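PDB 6IMV: endo-beta-1,2-glucanase from Talaromyces funiculosus, which hydrolyses internal glycosidic bonds of beta-1,2-glucans, acting as an endo-type glycoside hydrolase. Local coordinates for residues P13-A18 against Q411-S416; I406-Q411 against L498-T503. All coordinates share one frame; numbering follows the deposited sequence.

Interaction 1 of 2, residues P13-A18 against Q411-S416; sequences PSCRFA and QNIYGS
Q411 reaches from the short strand 411-412 into the N-terminal loop 13-18, where its amide is held among R16, F17 and A18. Its CB lies 3.7 Å from R16 NH1, and CG passes the same nitrogen at 3.5 Å. With CD anti to CA (chi2 -178°), the chain runs straight on, and CD packs at 3.4 Å against A18 CB. At the tip the two amide atoms have different partners. R16 NH1 donates to Q411 OE1 (2.9 Å), meeting a lone pair in the carbonyl plane, and OE1 in turn lies at the edge of the R16 guanidinium, in its plane. A second bond, from the backbone N of A18 to Q411 OE1 (3.1 Å), arrives tilted 25° from that carbonyl plane. Q411 NE2 instead sits over one face of the F17 ring, 3.2 Å from CE2 and offset toward the rim, with amide and ring planes 78° apart. Two donors and a ring together should fix the amide's rotation.

Further along, C15 SG, disulfide-bonded to C504, is 3.2 Å from N412 O, and a water bridges N412 O to C15 O. N412 opens the type I turn of a beta hairpin, its OD1 forming an Asx turn with Y414 N. Around this contact, F17 touches D36 and V37 of helix 30-41 and W401 of helix 394-405, R16 NH1 also bonds A405 O at the end of that helix, and N412 packs on L431 of strand 427-432.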
loop_
_atom_site.group_PDB
_atom_site.type_symbol
_atom_site.label_atom_id
_atom_site.label_comp_id
_atom_site.label_asym_id
_atom_site.label_seq_id
_atom_site.Cartn_x
_atom_site.Cartn_y
_atom_site.Cartn_z
ATOM N N PRO A 13 11.669 2.677 23.396
ATOM C CA PRO A 13 11.621 4.110 23.116
ATOM C C PRO A 13 10.376 4.799 23.697
ATOM O O PRO A 13 9.341 4.164 23.853
ATOM C CB PRO A 13 11.633 4.169 21.579
ATOM C CG PRO A 13 11.048 2.852 21.140
ATOM C CD PRO A 13 11.467 1.856 22.196
ATOM N N SER A 14 10.502 6.093 24.010
ATOM C CA SER A 14 9.351 6.925 24.393
ATOM C C SER A 14 8.377 6.984 23.214
ATOM O O SER A 14 8.782 6.908 22.049
ATOM C CB SER A 14 9.742 8.332 24.782
ATOM O OG SER A 14 10.789 8.335 25.733
ATOM N N CYS A 15 7.101 7.163 23.537
ATOM C CA CYS A 15 6.073 7.318 22.535
ATOM C C CYS A 15 6.405 8.475 21.583
ATOM O O CYS A 15 6.211 8.359 20.373
ATOM C CB CYS A 15 4.712 7.561 23.167
ATOM S SG CYS A 15 3.400 7.489 21.925
ATOM N N ARG A 16 6.898 9.579 22.143
ATOM C CA ARG A 16 7.144 10.805 21.405
ATOM C C ARG A 16 8.624 10.878 21.003
ATOM O O ARG A 16 9.253 11.902 21.148
ATOM C CB ARG A 16 6.690 12.000 22.258
ATOM C CG ARG A 16 6.343 13.249 21.462
ATOM C CD ARG A 16 5.102 13.067 20.606
ATOM N NE ARG A 16 4.676 14.309 19.952
ATOM C CZ ARG A 16 4.809 14.588 18.661
ATOM N NH1 ARG A 16 5.510 13.796 17.858
ATOM N NH2 ARG A 16 4.221 15.667 18.175
ATOM N N PHE A 17 9.154 9.788 20.431
ATOM C CA PHE A 17 10.581 9.656 20.135
ATOM C C PHE A 17 11.009 10.549 18.961
ATOM O O PHE A 17 12.196 10.880 18.853
ATOM C CB PHE A 17 10.958 8.198 19.846
ATOM C CG PHE A 17 10.365 7.638 18.577
ATOM C CD1 PHE A 17 10.987 7.846 17.354
ATOM C CD2 PHE A 17 9.181 6.920 18.604
ATOM C CE1 PHE A 17 10.430 7.349 16.189
ATOM C CE2 PHE A 17 8.641 6.408 17.434
ATOM C CZ PHE A 17 9.261 6.629 16.234
ATOM N N ALA A 18 10.073 10.939 18.088
ATOM C CA ALA A 18 10.439 11.648 16.862
ATOM C C ALA A 18 11.237 12.917 17.181
ATOM O O ALA A 18 12.225 13.192 16.500
ATOM C CB ALA A 18 9.227 11.962 16.031
ATOM N N GLN A 411 2.351 11.871 16.521
ATOM C CA GLN A 411 2.614 10.543 17.077
ATOM C C GLN A 411 1.556 10.216 18.131
ATOM O O GLN A 411 0.995 11.110 18.799
ATOM C CB GLN A 411 4.004 10.427 17.707
ATOM C CG GLN A 411 5.150 10.545 16.720
ATOM C CD GLN A 411 6.487 10.381 17.403
ATOM O OE1 GLN A 411 6.950 11.256 18.148
ATOM N NE2 GLN A 411 7.119 9.238 17.161
ATOM N N ASN A 412 1.305 8.910 18.278
ATOM C CA ASN A 412 0.355 8.370 19.232
ATOM C C ASN A 412 0.887 7.020 19.729
ATOM O O ASN A 412 1.895 6.540 19.219
ATOM C CB ASN A 412 -1.037 8.257 18.605
ATOM C CG ASN A 412 -1.045 7.407 17.357
ATOM O OD1 ASN A 412 -0.999 6.181 17.438
ATOM N ND2 ASN A 412 -1.114 8.044 16.201
ATOM N N ILE A 413 0.172 6.403 20.678
ATOM C CA ILE A 413 0.590 5.127 21.297
ATOM C C ILE A 413 0.445 3.956 20.321
ATOM O O ILE A 413 0.760 2.821 20.693
ATOM C CB ILE A 413 -0.179 4.842 22.602
ATOM C CG1 ILE A 413 -1.696 4.784 22.404
ATOM C CG2 ILE A 413 0.208 5.834 23.685
ATOM C CD1 ILE A 413 -2.431 4.160 23.571
ATOM N N TYR A 414 -0.019 4.221 19.091
ATOM C CA TYR A 414 -0.047 3.218 18.020
ATOM C C TYR A 414 0.869 3.631 16.857
ATOM O O TYR A 414 0.727 3.105 15.744
ATOM C CB TYR A 414 -1.487 3.016 17.533
ATOM C CG TYR A 414 -2.527 2.968 18.625
ATOM C CD1 TYR A 414 -2.831 1.783 19.279
ATOM C CD2 TYR A 414 -3.200 4.119 19.020
ATOM C CE1 TYR A 414 -3.779 1.741 20.293
ATOM C CE2 TYR A 414 -4.159 4.092 20.014
ATOM C CZ TYR A 414 -4.446 2.899 20.654
ATOM O OH TYR A 414 -5.384 2.893 21.639
ATOM N N GLY A 415 1.807 4.552 17.118
ATOM C CA GLY A 415 2.781 5.023 16.116
ATOM C C GLY A 415 2.370 6.350 15.500
ATOM O O GLY A 415 1.855 7.218 16.196
ATOM N N SER A 416 2.604 6.500 14.192
ATOM C CA SER A 416 2.318 7.756 13.484
ATOM C C SER A 416 0.803 7.968 13.349
ATOM O O SER A 416 0.006 7.006 13.290
ATOM C CB SER A 416 2.999 7.806 12.141
ATOM O OG SER A 416 2.513 6.795 11.260
HETATM O O HOH W 1 4.582 6.864 18.644
#

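Interaction 2 of 2, residues I406-Q411 against L498-T503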
loop_
_atom_site.group_PDB
_atom_site.type_symbol
_atom_site.label_atom_id
_atom_site.label_comp_id
_atom_site.label_asym_id
_atom_site.label_seq_id
_atom_site.Cartn_x
_atom_site.Cartn_y
_atom_site.Cartn_z
ATOM N N ILE A 406 6.825 15.026 13.980
ATOM C CA ILE A 406 7.081 16.016 15.028
ATOM C C ILE A 406 5.960 17.063 15.102
ATOM O O ILE A 406 5.810 17.731 16.123
ATOM C CB ILE A 406 8.473 16.629 14.799
ATOM C CG1 ILE A 406 9.527 15.626 15.251
ATOM C CG2 ILE A 406 8.639 17.965 15.495
ATOM C CD1 ILE A 406 10.905 15.998 14.842
ATOM N N GLY A 407 5.164 17.208 14.038
ATOM C CA GLY A 407 3.949 18.055 14.110
ATOM C C GLY A 407 3.102 17.683 15.315
ATOM O O GLY A 407 3.124 16.540 15.772
ATOM N N LYS A 408 2.383 18.659 15.879
ATOM C CA LYS A 408 1.543 18.390 17.040
ATOM C C LYS A 408 0.554 17.272 16.703
ATOM O O LYS A 408 -0.030 17.265 15.621
ATOM C CB LYS A 408 0.810 19.655 17.497
ATOM C CG LYS A 408 1.719 20.721 18.080
ATOM C CD LYS A 408 2.360 20.278 19.363
ATOM C CE LYS A 408 3.468 21.198 19.804
ATOM N NZ LYS A 408 4.255 20.562 20.891
ATOM N N LYS A 409 0.427 16.323 17.643
ATOM C CA LYS A 409 -0.496 15.183 17.603
ATOM C C LYS A 409 -0.120 14.158 16.522
ATOM O O LYS A 409 -0.922 13.311 16.218
ATOM C CB LYS A 409 -1.943 15.626 17.348
ATOM C CG LYS A 409 -2.436 16.817 18.155
ATOM C CD LYS A 409 -3.873 17.195 17.820
ATOM C CE LYS A 409 -4.881 16.516 18.717
ATOM N NZ LYS A 409 -4.948 17.140 20.065
ATOM N N MET A 410 1.102 14.200 15.985
ATOM C CA MET A 410 1.419 13.379 14.821
ATOM C C MET A 410 2.123 12.071 15.220
ATOM O O MET A 410 2.399 11.235 14.354
ATOM C CB MET A 410 2.234 14.173 13.798
ATOM C CG MET A 410 1.361 15.135 12.997
ATOM S SD MET A 410 -0.026 14.262 12.180
ATOM C CE MET A 410 0.848 13.367 10.896
ATOM N N GLN A 411 2.351 11.871 16.521
ATOM C CA GLN A 411 2.614 10.543 17.077
ATOM C C GLN A 411 1.556 10.216 18.131
ATOM O O GLN A 411 0.995 11.110 18.799
ATOM C CB GLN A 411 4.004 10.427 17.707
ATOM C CG GLN A 411 5.150 10.545 16.720
ATOM C CD GLN A 411 6.487 10.381 17.403
ATOM O OE1 GLN A 411 6.950 11.256 18.148
ATOM N NE2 GLN A 411 7.119 9.238 17.161
ATOM N N LEU A 498 -2.326 23.494 18.705
ATOM C CA LEU A 498 -2.699 22.090 18.887
ATOM C C LEU A 498 -1.831 21.501 19.999
ATOM O O LEU A 498 -0.655 21.825 20.099
ATOM C CB LEU A 498 -2.495 21.297 17.589
ATOM C CG LEU A 498 -3.415 21.646 16.425
ATOM C CD1 LEU A 498 -3.147 20.725 15.247
ATOM C CD2 LEU A 498 -4.879 21.584 16.837
ATOM N N VAL A 499 -2.409 20.583 20.773
ATOM C CA VAL A 499 -1.749 19.966 21.922
ATOM C C VAL A 499 -1.571 18.469 21.637
ATOM O O VAL A 499 -2.512 17.805 21.220
ATOM C CB VAL A 499 -2.559 20.200 23.215
ATOM C CG1 VAL A 499 -1.866 19.593 24.434
ATOM C CG2 VAL A 499 -2.850 21.683 23.442
ATOM N N ASP A 500 -0.367 17.944 21.888
ATOM C CA ASP A 500 -0.096 16.521 21.720
ATOM C C ASP A 500 -1.123 15.712 22.523
ATOM O O ASP A 500 -1.640 16.175 23.557
ATOM C CB ASP A 500 1.326 16.164 22.158
ATOM C CG ASP A 500 2.401 16.464 21.129
ATOM O OD1 ASP A 500 2.058 16.794 19.979
ATOM O OD2 ASP A 500 3.572 16.362 21.493
ATOM N N PHE A 501 -1.396 14.497 22.041
ATOM C CA PHE A 501 -2.222 13.536 22.761
ATOM C C PHE A 501 -1.654 13.321 24.169
ATOM O O PHE A 501 -0.445 13.254 24.347
ATOM C CB PHE A 501 -2.284 12.216 21.992
ATOM C CG PHE A 501 -2.920 12.312 20.630
ATOM C CD1 PHE A 501 -4.193 12.845 20.472
ATOM C CD2 PHE A 501 -2.268 11.817 19.510
ATOM C CE1 PHE A 501 -4.787 12.911 19.220
ATOM C CE2 PHE A 501 -2.869 11.875 18.261
ATOM C CZ PHE A 501 -4.126 12.422 18.117
ATOM N N THR A 502 -2.534 13.183 25.169
ATOM C CA THR A 502 -2.093 13.141 26.564
ATOM C C THR A 502 -1.392 11.814 26.876
ATOM O O THR A 502 -0.660 11.750 27.845
ATOM C CB THR A 502 -3.238 13.424 27.541
ATOM O OG1 THR A 502 -4.276 12.467 27.325
ATOM C CG2 THR A 502 -3.783 14.827 27.395
ATOM N N THR A 503 -1.601 10.767 26.059
ATOM C CA THR A 503 -0.901 9.477 26.249
ATOM C C THR A 503 0.425 9.419 25.470
ATOM O O THR A 503 1.149 8.443 25.599
ATOM C CB THR A 503 -1.807 8.297 25.876
ATOM O OG1 THR A 503 -2.224 8.456 24.516
ATOM C CG2 THR A 503 -3.008 8.200 26.794
HETATM O O HOH W 2 5.350 18.154 20.710
HETATM O O HOH W 3 -5.455 20.097 20.727
HETATM O O HOH W 4 0.755 13.357 20.434
#
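The F501 ring has the K409 side chain over one face, where CB makes a CH-pi contact 4.2 Å from the ring centroid and 20° off its normal, offset toward the rim. Farther out on the same lysine, CE comes within 3.6 Å of F501 CE1. At the ring's edge, near its plane, Q411 O approaches CD2 to 3.4 Å; N412 and T417 also touch the F501 side chain.

This lysine belongs to a type II beta turn, G407 to M410, that joins helix 394-405 to strand 411-412, and it occupies the third turn position with a positive phi of 69°. K409 N donates to D500 OD1 in a nearly straight bond (2.9 Å, 172° at the hydrogen), on the anti side of the carboxylate. D500 OD2 forms a salt bridge with R16 NE and takes a water bound to K408 NZ, so both carboxylate oxygens are engaged.

The K409 chain, bent at its last two torsions, brings NZ to V499 O at 2.8 Å, meeting the carbonyl almost head-on. NZ also donates to W66 O and makes a cation-pi contact with W66. An alanine here would probably leave V499 O and W66 O without their ammonium donor and open a gap beside F501 CE1. The neighbouring K408 packs its CB 3.7 Å from L498 CB. Between the two segments a water donates to Q411 O (2.8 Å) and accepts from F501 N (2.9 Å).

Interactions 1 and 2 have centres 9 Å apart, on the same side of the chain's centre, and share Q411: its side chain serves the first and its backbone the second. Their segments alternate, 13-18, 406-411, 411-416 and 498-503, so that in sequence the connector after helix 394-405 and the hairpin of the antiparallel sheet fall between the N-terminal loop and the C-terminal tail, while in space both ends meet at them. R16 ties the two contacts together, also donating through NH2 to G407 O. I413 CG2 packs on T503 O. Together with the C15-C504 disulfide, these links hold both chain ends onto the same helix-to-sheet junction.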